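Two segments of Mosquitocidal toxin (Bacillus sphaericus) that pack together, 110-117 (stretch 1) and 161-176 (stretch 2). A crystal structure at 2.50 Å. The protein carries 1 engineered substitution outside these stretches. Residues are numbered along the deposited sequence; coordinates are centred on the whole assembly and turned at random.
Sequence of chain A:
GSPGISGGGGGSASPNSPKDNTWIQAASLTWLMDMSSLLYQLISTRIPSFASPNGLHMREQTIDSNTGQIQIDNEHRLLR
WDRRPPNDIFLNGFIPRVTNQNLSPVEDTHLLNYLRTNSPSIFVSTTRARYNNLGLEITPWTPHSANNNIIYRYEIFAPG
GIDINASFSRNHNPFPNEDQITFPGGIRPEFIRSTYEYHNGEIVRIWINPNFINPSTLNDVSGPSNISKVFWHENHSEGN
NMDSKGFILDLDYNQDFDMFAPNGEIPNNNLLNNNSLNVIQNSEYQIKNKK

Stretch 1, residues 110-117: HLLNYLRT
Stretch 2, residues 161-176: GIDINASFSRNHNPFP

Stretch 1 is a helix from Leu111 to Thr117, with His110 at its N-cap. Stretch 2 runs as a short strand at Ile162-Asp163, a weakly bonded helical turn near 164-167, then an irregular loop to Pro176. The contact buries 513 Å² and has no hydrogen bond across it; most of the close pairs are between apolar side chains. The CA atoms come closest at Arg116 and Pro174, 5.5 Å apart.

The helix starts with Tyr114 N to His110 O, 2.9 Å. Leu111 (chi1 t, chi2 p) points toward stretch 2. Its CD2 lies 4.1 Å from Ile162 CD1, 4.3 Å from Ile164 CD1 and 4.2 Å from Phe168 CZ, the last at the ring edge. The CA-to-CB bond of Leu112 (m, t) points sideways to stretch 2, but the end of the side chain comes nearer. Leu112 CD2 sits over one face of Phe168 (chi1 m, chi2 -76°), 4.0 Å from the ring centroid and 26° off the normal, a CH-pi contact. The same CD2 is 3.7 Å from Pro174 CD.

Asn113 points away. Its carbonyl O accepts from Thr117 OG1 at 2.7 Å, within the helix. Tyr114 (chi1 t) makes no contact with stretch 2.

Leu115 (m, t) reaches Ile164 CG2 at 4.0 Å and Phe168 CE2 at 4.1 Å, both from CD1. Phe168 therefore meets all three leucines. Leu115 O is 3.3 Å from Phe175 CD2, and Arg116 O is 3.5 Å from Phe175 CE2. Both carbonyls lie near the plane of the Phe175 ring (chi1 m, chi2 -70°), at its edge.

Arg116 is extended at first (chi1 t, chi2 t), then turns at chi3 m with chi4 -73°. This sets one guanidinium face against Pro174, whose ring is C-gamma exo; Arg116 NH2 to Pro174 CG is 3.3 Å. Thr117 (chi1 p) points away.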

ATOM      1  N   HIS A 110     -13.498   7.741  30.040  1.00 36.26           N
ATOM      2  CA  HIS A 110     -13.603   7.092  31.327  1.00 35.93           C
ATOM      3  C   HIS A 110     -12.651   7.670  32.365  1.00 38.87           C
ATOM      4  O   HIS A 110     -11.540   7.179  32.585  1.00 40.49           O
ATOM      5  CB  HIS A 110     -13.479   5.574  31.202  1.00 37.69           C
ATOM      6  CG  HIS A 110     -13.988   4.844  32.397  1.00 43.06           C
ATOM      7  ND1 HIS A 110     -14.598   3.603  32.319  1.00 45.88           N
ATOM      8  CD2 HIS A 110     -14.009   5.189  33.716  1.00 45.68           C
ATOM      9  CE1 HIS A 110     -14.949   3.209  33.537  1.00 45.23           C
ATOM     10  NE2 HIS A 110     -14.609   4.157  34.400  1.00 45.59           N
ATOM     11  N   LEU A 111     -13.122   8.718  33.031  1.00 33.10           N
ATOM     12  CA  LEU A 111     -12.352   9.432  34.034  1.00 31.96           C
ATOM     13  C   LEU A 111     -11.756   8.640  35.180  1.00 38.22           C
ATOM     14  O   LEU A 111     -10.592   8.832  35.525  1.00 38.90           O
ATOM     15  CB  LEU A 111     -13.121  10.658  34.542  1.00 31.17           C
ATOM     16  CG  LEU A 111     -12.360  11.568  35.520  1.00 34.38           C
ATOM     17  CD1 LEU A 111     -11.079  12.092  34.877  1.00 33.15           C
ATOM     18  CD2 LEU A 111     -13.251  12.714  35.958  1.00 34.05           C
ATOM     19  N   LEU A 112     -12.550   7.779  35.806  1.00 36.64           N
ATOM     20  CA  LEU A 112     -12.051   6.984  36.942  1.00 36.62           C
ATOM     21  C   LEU A 112     -10.993   5.972  36.525  1.00 38.36           C
ATOM     22  O   LEU A 112     -10.033   5.762  37.250  1.00 38.33           O
ATOM     23  CB  LEU A 112     -13.198   6.293  37.695  1.00 37.03           C
ATOM     24  CG  LEU A 112     -13.892   7.189  38.735  1.00 41.62           C
ATOM     25  CD1 LEU A 112     -15.156   6.507  39.250  1.00 41.64           C
ATOM     26  CD2 LEU A 112     -12.959   7.581  39.890  1.00 40.81           C
ATOM     27  N   ASN A 113     -11.135   5.396  35.337  1.00 30.87           N
ATOM     28  CA  ASN A 113     -10.167   4.450  34.864  1.00 32.73           C
ATOM     29  C   ASN A 113      -8.886   5.159  34.508  1.00 40.51           C
ATOM     30  O   ASN A 113      -7.769   4.649  34.757  1.00 40.41           O
ATOM     31  CB  ASN A 113     -10.681   3.693  33.648  1.00 34.60           C
ATOM     32  CG  ASN A 113     -11.486   2.494  34.018  1.00 50.93           C
ATOM     33  OD1 ASN A 113     -11.714   2.178  35.223  1.00 46.69           O
ATOM     34  ND2 ASN A 113     -11.953   1.810  33.022  1.00 43.71           N
ATOM     35  N   TYR A 114      -9.064   6.353  33.939  1.00 35.66           N
ATOM     36  CA  TYR A 114      -7.922   7.155  33.541  1.00 34.10           C
ATOM     37  C   TYR A 114      -7.026   7.449  34.760  1.00 33.20           C
ATOM     38  O   TYR A 114      -5.840   7.186  34.770  1.00 31.03           O
ATOM     39  CB  TYR A 114      -8.369   8.395  32.746  1.00 35.41           C
ATOM     40  CG  TYR A 114      -7.349   9.425  32.777  1.00 36.43           C
ATOM     41  CD1 TYR A 114      -6.228   9.310  31.956  1.00 37.74           C
ATOM     42  CD2 TYR A 114      -7.401  10.479  33.719  1.00 36.13           C
ATOM     43  CE1 TYR A 114      -5.185  10.218  32.060  1.00 35.99           C
ATOM     44  CE2 TYR A 114      -6.382  11.377  33.818  1.00 36.52           C
ATOM     45  CZ  TYR A 114      -5.257  11.220  32.981  1.00 41.92           C
ATOM     46  OH  TYR A 114      -4.264  12.151  33.013  1.00 40.70           O
ATOM     47  N   LEU A 115      -7.627   7.923  35.823  1.00 30.39           N
ATOM     48  CA  LEU A 115      -6.914   8.229  37.078  1.00 29.25           C
ATOM     49  C   LEU A 115      -6.351   7.011  37.804  1.00 33.51           C
ATOM     50  O   LEU A 115      -5.308   7.044  38.452  1.00 33.81           O
ATOM     51  CB  LEU A 115      -7.891   8.926  38.040  1.00 28.57           C
ATOM     52  CG  LEU A 115      -8.546  10.236  37.594  1.00 29.88           C
ATOM     53  CD1 LEU A 115      -9.690  10.499  38.583  1.00 28.53           C
ATOM     54  CD2 LEU A 115      -7.446  11.399  37.583  1.00 24.69           C
ATOM     55  N   ARG A 116      -7.109   5.943  37.814  1.00 30.98           N
ATOM     56  CA  ARG A 116      -6.668   4.754  38.495  1.00 30.94           C
ATOM     57  C   ARG A 116      -5.641   3.906  37.765  1.00 32.16           C
ATOM     58  O   ARG A 116      -4.826   3.230  38.399  1.00 30.99           O
ATOM     59  CB  ARG A 116      -7.885   3.858  38.794  1.00 34.64           C
ATOM     60  CG  ARG A 116      -7.524   2.635  39.692  1.00 49.42           C
ATOM     61  CD  ARG A 116      -8.754   1.851  40.129  1.00 70.28           C
ATOM     62  NE  ARG A 116      -9.670   2.638  40.955  1.00 84.89           N
ATOM     63  CZ  ARG A 116      -9.430   2.986  42.218  1.00 93.70           C
ATOM     64  NH1 ARG A 116      -8.286   2.624  42.814  1.00 62.35           N
ATOM     65  NH2 ARG A 116     -10.332   3.700  42.891  1.00 84.72           N
ATOM     66  N   THR A 117      -5.726   3.879  36.442  1.00 28.43           N
ATOM     67  CA  THR A 117      -4.881   3.009  35.644  1.00 28.60           C
ATOM     68  C   THR A 117      -3.957   3.688  34.645  1.00 34.79           C
ATOM     69  O   THR A 117      -3.019   3.044  34.136  1.00 34.79           O
ATOM     70  CB  THR A 117      -5.764   2.026  34.816  1.00 32.89           C
ATOM     71  OG1 THR A 117      -6.301   2.718  33.689  1.00 30.90           O
ATOM     72  CG2 THR A 117      -6.914   1.458  35.635  1.00 31.21           C
ATOM     73  N   GLY A 161     -10.797  23.130  34.236  1.00 28.57           N
ATOM     74  CA  GLY A 161     -10.203  21.951  34.816  1.00 29.06           C
ATOM     75  C   GLY A 161     -11.153  21.359  35.871  1.00 35.05           C
ATOM     76  O   GLY A 161     -11.883  22.089  36.533  1.00 36.00           O
ATOM     77  N   ILE A 162     -11.119  20.035  36.017  1.00 31.00           N
ATOM     78  CA  ILE A 162     -11.907  19.308  37.012  1.00 28.35           C
ATOM     79  C   ILE A 162     -11.058  19.169  38.255  1.00 32.73           C
ATOM     80  O   ILE A 162      -9.927  18.693  38.188  1.00 32.33           O
ATOM     81  CB  ILE A 162     -12.217  17.897  36.525  1.00 28.92           C
ATOM     82  CG1 ILE A 162     -12.904  17.942  35.164  1.00 27.48           C
ATOM     83  CG2 ILE A 162     -13.004  17.132  37.548  1.00 27.83           C
ATOM     84  CD1 ILE A 162     -12.948  16.541  34.502  1.00 25.34           C
ATOM     85  N   ASP A 163     -11.590  19.603  39.393  1.00 31.59           N
ATOM     86  CA  ASP A 163     -10.892  19.493  40.686  1.00 31.42           C
ATOM     87  C   ASP A 163     -11.165  18.074  41.194  1.00 38.15           C
ATOM     88  O   ASP A 163     -12.227  17.781  41.749  1.00 40.76           O
ATOM     89  CB  ASP A 163     -11.460  20.512  41.664  1.00 32.77           C
ATOM     90  CG  ASP A 163     -10.720  20.522  42.986  1.00 43.40           C
ATOM     91  OD1 ASP A 163     -10.268  19.446  43.438  1.00 43.53           O
ATOM     92  OD2 ASP A 163     -10.572  21.614  43.568  1.00 52.02           O
ATOM     93  N   ILE A 164     -10.219  17.175  40.958  1.00 33.55           N
ATOM     94  CA  ILE A 164     -10.375  15.763  41.294  1.00 31.69           C
ATOM     95  C   ILE A 164     -10.675  15.455  42.762  1.00 37.09           C
ATOM     96  O   ILE A 164     -11.593  14.710  43.082  1.00 37.21           O
ATOM     97  CB  ILE A 164      -9.152  14.921  40.766  1.00 32.49           C
ATOM     98  CG1 ILE A 164      -9.047  15.025  39.231  1.00 31.55           C
ATOM     99  CG2 ILE A 164      -9.213  13.459  41.271  1.00 29.08           C
ATOM    100  CD1 ILE A 164     -10.293  14.564  38.478  1.00 30.16           C
ATOM    101  N   ASN A 165      -9.879  16.008  43.653  1.00 34.40           N
ATOM    102  CA  ASN A 165     -10.077  15.749  45.058  1.00 35.06           C
ATOM    103  C   ASN A 165     -11.448  16.230  45.587  1.00 41.69           C
ATOM    104  O   ASN A 165     -11.987  15.640  46.511  1.00 43.12           O
ATOM    105  CB  ASN A 165      -8.900  16.285  45.885  1.00 31.83           C
ATOM    106  CG  ASN A 165      -7.645  15.423  45.748  1.00 43.51           C
ATOM    107  OD1 ASN A 165      -7.643  14.411  45.061  1.00 42.76           O
ATOM    108  ND2 ASN A 165      -6.581  15.806  46.434  1.00 35.66           N
ATOM    109  N   ALA A 166     -12.012  17.272  44.972  1.00 36.94           N
ATOM    110  CA  ALA A 166     -13.316  17.814  45.356  1.00 34.95           C
ATOM    111  C   ALA A 166     -14.456  17.102  44.626  1.00 40.41           C
ATOM    112  O   ALA A 166     -15.616  17.362  44.909  1.00 41.78           O
ATOM    113  CB  ALA A 166     -13.376  19.320  45.066  1.00 34.38           C
ATOM    114  N   SER A 167     -14.137  16.232  43.672  1.00 35.91           N
ATOM    115  CA  SER A 167     -15.167  15.542  42.891  1.00 34.79           C
ATOM    116  C   SER A 167     -15.515  14.157  43.375  1.00 40.93           C
ATOM    117  O   SER A 167     -16.529  13.591  42.970  1.00 40.85           O
ATOM    118  CB  SER A 167     -14.735  15.434  41.432  1.00 35.09           C
ATOM    119  OG  SER A 167     -14.417  16.697  40.918  1.00 38.91           O
ATOM    120  N   PHE A 168     -14.650  13.582  44.197  1.00 39.89           N
ATOM    121  CA  PHE A 168     -14.860  12.229  44.673  1.00 41.25           C
ATOM    122  C   PHE A 168     -14.768  12.093  46.180  1.00 53.59           C
ATOM    123  O   PHE A 168     -13.950  12.771  46.846  1.00 53.45           O
ATOM    124  CB  PHE A 168     -13.823  11.283  44.043  1.00 41.75           C
ATOM    125  CG  PHE A 168     -13.881  11.240  42.553  1.00 41.20           C
ATOM    126  CD1 PHE A 168     -14.885  10.539  41.909  1.00 43.02           C
ATOM    127  CD2 PHE A 168     -12.952  11.936  41.793  1.00 41.05           C
ATOM    128  CE1 PHE A 168     -14.964  10.523  40.520  1.00 43.66           C
ATOM    129  CE2 PHE A 168     -13.024  11.931  40.406  1.00 43.01           C
ATOM    130  CZ  PHE A 168     -14.025  11.223  39.765  1.00 41.42           C
ATOM    131  N   SER A 169     -15.588  11.160  46.705  1.00 58.23           N
ATOM    132  CA  SER A 169     -15.642  10.794  48.127  1.00 61.41           C
ATOM    133  C   SER A 169     -14.315  10.102  48.416  1.00 69.53           C
ATOM    134  O   SER A 169     -13.907   9.222  47.685  1.00 67.97           O
ATOM    135  CB  SER A 169     -16.798   9.808  48.417  1.00 67.71           C
ATOM    136  OG  SER A 169     -17.852   9.871  47.449  1.00 79.82           O
ATOM    137  N   ARG A 170     -13.633  10.531  49.469  1.00 72.54           N
ATOM    138  CA  ARG A 170     -12.303  10.009  49.829  1.00 75.44           C
ATOM    139  C   ARG A 170     -11.947   8.563  49.541  1.00 81.75           C
ATOM    140  O   ARG A 170     -10.788   8.266  49.161  1.00 82.87           O
ATOM    141  CB  ARG A 170     -11.931  10.365  51.275  1.00 80.01           C
ATOM    142  CG  ARG A 170     -11.622  11.855  51.483  1.00 98.79           C
ATOM    143  CD  ARG A 170     -10.991  12.129  52.831  1.00115.38           C
ATOM    144  NE  ARG A 170      -9.648  11.575  52.975  1.00130.94           N
ATOM    145  CZ  ARG A 170      -8.567  12.020  52.327  1.00146.81           C
ATOM    146  NH1 ARG A 170      -8.659  13.008  51.447  1.00133.88           N
ATOM    147  NH2 ARG A 170      -7.395  11.426  52.540  1.00132.51           N
ATOM    148  N   ASN A 171     -12.926   7.683  49.752  1.00 77.73           N
ATOM    149  CA  ASN A 171     -12.793   6.248  49.574  1.00 77.20           C
ATOM    150  C   ASN A 171     -13.131   5.757  48.183  1.00 77.94           C
ATOM    151  O   ASN A 171     -13.071   4.560  47.894  1.00 77.80           O
ATOM    152  CB  ASN A 171     -13.612   5.528  50.634  1.00 83.12           C
ATOM    153  CG  ASN A 171     -12.935   5.548  51.988  1.00124.47           C
ATOM    154  OD1 ASN A 171     -11.747   5.862  52.084  1.00124.11           O
ATOM    155  ND2 ASN A 171     -13.704   5.302  53.037  1.00119.53           N
ATOM    156  N   HIS A 172     -13.417   6.710  47.295  1.00 71.76           N
ATOM    157  CA  HIS A 172     -13.748   6.429  45.909  1.00 70.10           C
ATOM    158  C   HIS A 172     -12.842   7.249  44.996  1.00 65.54           C
ATOM    159  O   HIS A 172     -12.938   7.221  43.757  1.00 62.05           O
ATOM    160  CB  HIS A 172     -15.227   6.673  45.657  1.00 72.30           C
ATOM    161  CG  HIS A 172     -16.109   5.715  46.378  1.00 77.19           C
ATOM    162  ND1 HIS A 172     -16.447   5.862  47.707  1.00 79.81           N
ATOM    163  CD2 HIS A 172     -16.649   4.544  45.977  1.00 80.03           C
ATOM    164  CE1 HIS A 172     -17.191   4.841  48.083  1.00 79.77           C
ATOM    165  NE2 HIS A 172     -17.328   4.024  47.050  1.00 80.16           N
ATOM    166  N   ASN A 173     -11.964   8.016  45.614  1.00 59.74           N
ATOM    167  CA  ASN A 173     -10.987   8.799  44.860  1.00 58.51           C
ATOM    168  C   ASN A 173      -9.730   7.903  44.822  1.00 61.19           C
ATOM    169  O   ASN A 173      -9.103   7.651  45.881  1.00 61.80           O
ATOM    170  CB  ASN A 173     -10.669  10.116  45.564  1.00 54.95           C
ATOM    171  CG  ASN A 173      -9.736  10.997  44.750  1.00 58.43           C
ATOM    172  OD1 ASN A 173      -9.636  10.808  43.538  1.00 49.61           O
ATOM    173  ND2 ASN A 173      -9.110  11.980  45.392  1.00 41.39           N
ATOM    174  N   PRO A 174      -9.386   7.388  43.644  1.00 54.84           N
ATOM    175  CA  PRO A 174      -8.201   6.496  43.530  1.00 53.55           C
ATOM    176  C   PRO A 174      -6.867   6.912  44.184  1.00 55.64           C
ATOM    177  O   PRO A 174      -6.240   6.112  44.886  1.00 54.49           O
ATOM    178  CB  PRO A 174      -8.029   6.317  42.009  1.00 55.07           C
ATOM    179  CG  PRO A 174      -9.431   6.559  41.412  1.00 58.78           C
ATOM    180  CD  PRO A 174     -10.170   7.487  42.377  1.00 54.05           C
ATOM    181  N   PHE A 175      -6.383   8.142  43.906  1.00 52.55           N
ATOM    182  CA  PHE A 175      -5.072   8.650  44.410  1.00 51.60           C
ATOM    183  C   PHE A 175      -5.185  10.134  44.744  1.00 61.32           C
ATOM    184  O   PHE A 175      -5.050  11.023  43.850  1.00 62.70           O
ATOM    185  CB  PHE A 175      -3.980   8.443  43.338  1.00 50.87           C
ATOM    186  CG  PHE A 175      -3.835   7.015  42.874  1.00 49.77           C
ATOM    187  CD1 PHE A 175      -3.306   6.020  43.724  1.00 50.40           C
ATOM    188  CD2 PHE A 175      -4.261   6.644  41.583  1.00 49.01           C
ATOM    189  CE1 PHE A 175      -3.174   4.670  43.257  1.00 50.40           C
ATOM    190  CE2 PHE A 175      -4.150   5.316  41.115  1.00 50.09           C
ATOM    191  CZ  PHE A 175      -3.612   4.330  41.949  1.00 48.30           C
ATOM    192  N   PRO A 176      -5.440  10.404  46.020  1.00 59.09           N
ATOM    193  CA  PRO A 176      -5.625  11.783  46.475  1.00 58.45           C
ATOM    194  C   PRO A 176      -4.367  12.619  46.624  1.00 64.37           C
ATOM    195  O   PRO A 176      -4.396  13.845  46.431  1.00 65.46           O
ATOM    196  CB  PRO A 176      -6.331  11.632  47.842  1.00 59.21           C
ATOM    197  CG  PRO A 176      -6.575  10.185  48.041  1.00 63.32           C
ATOM    198  CD  PRO A 176      -6.191   9.424  46.830  1.00 59.19           C
TER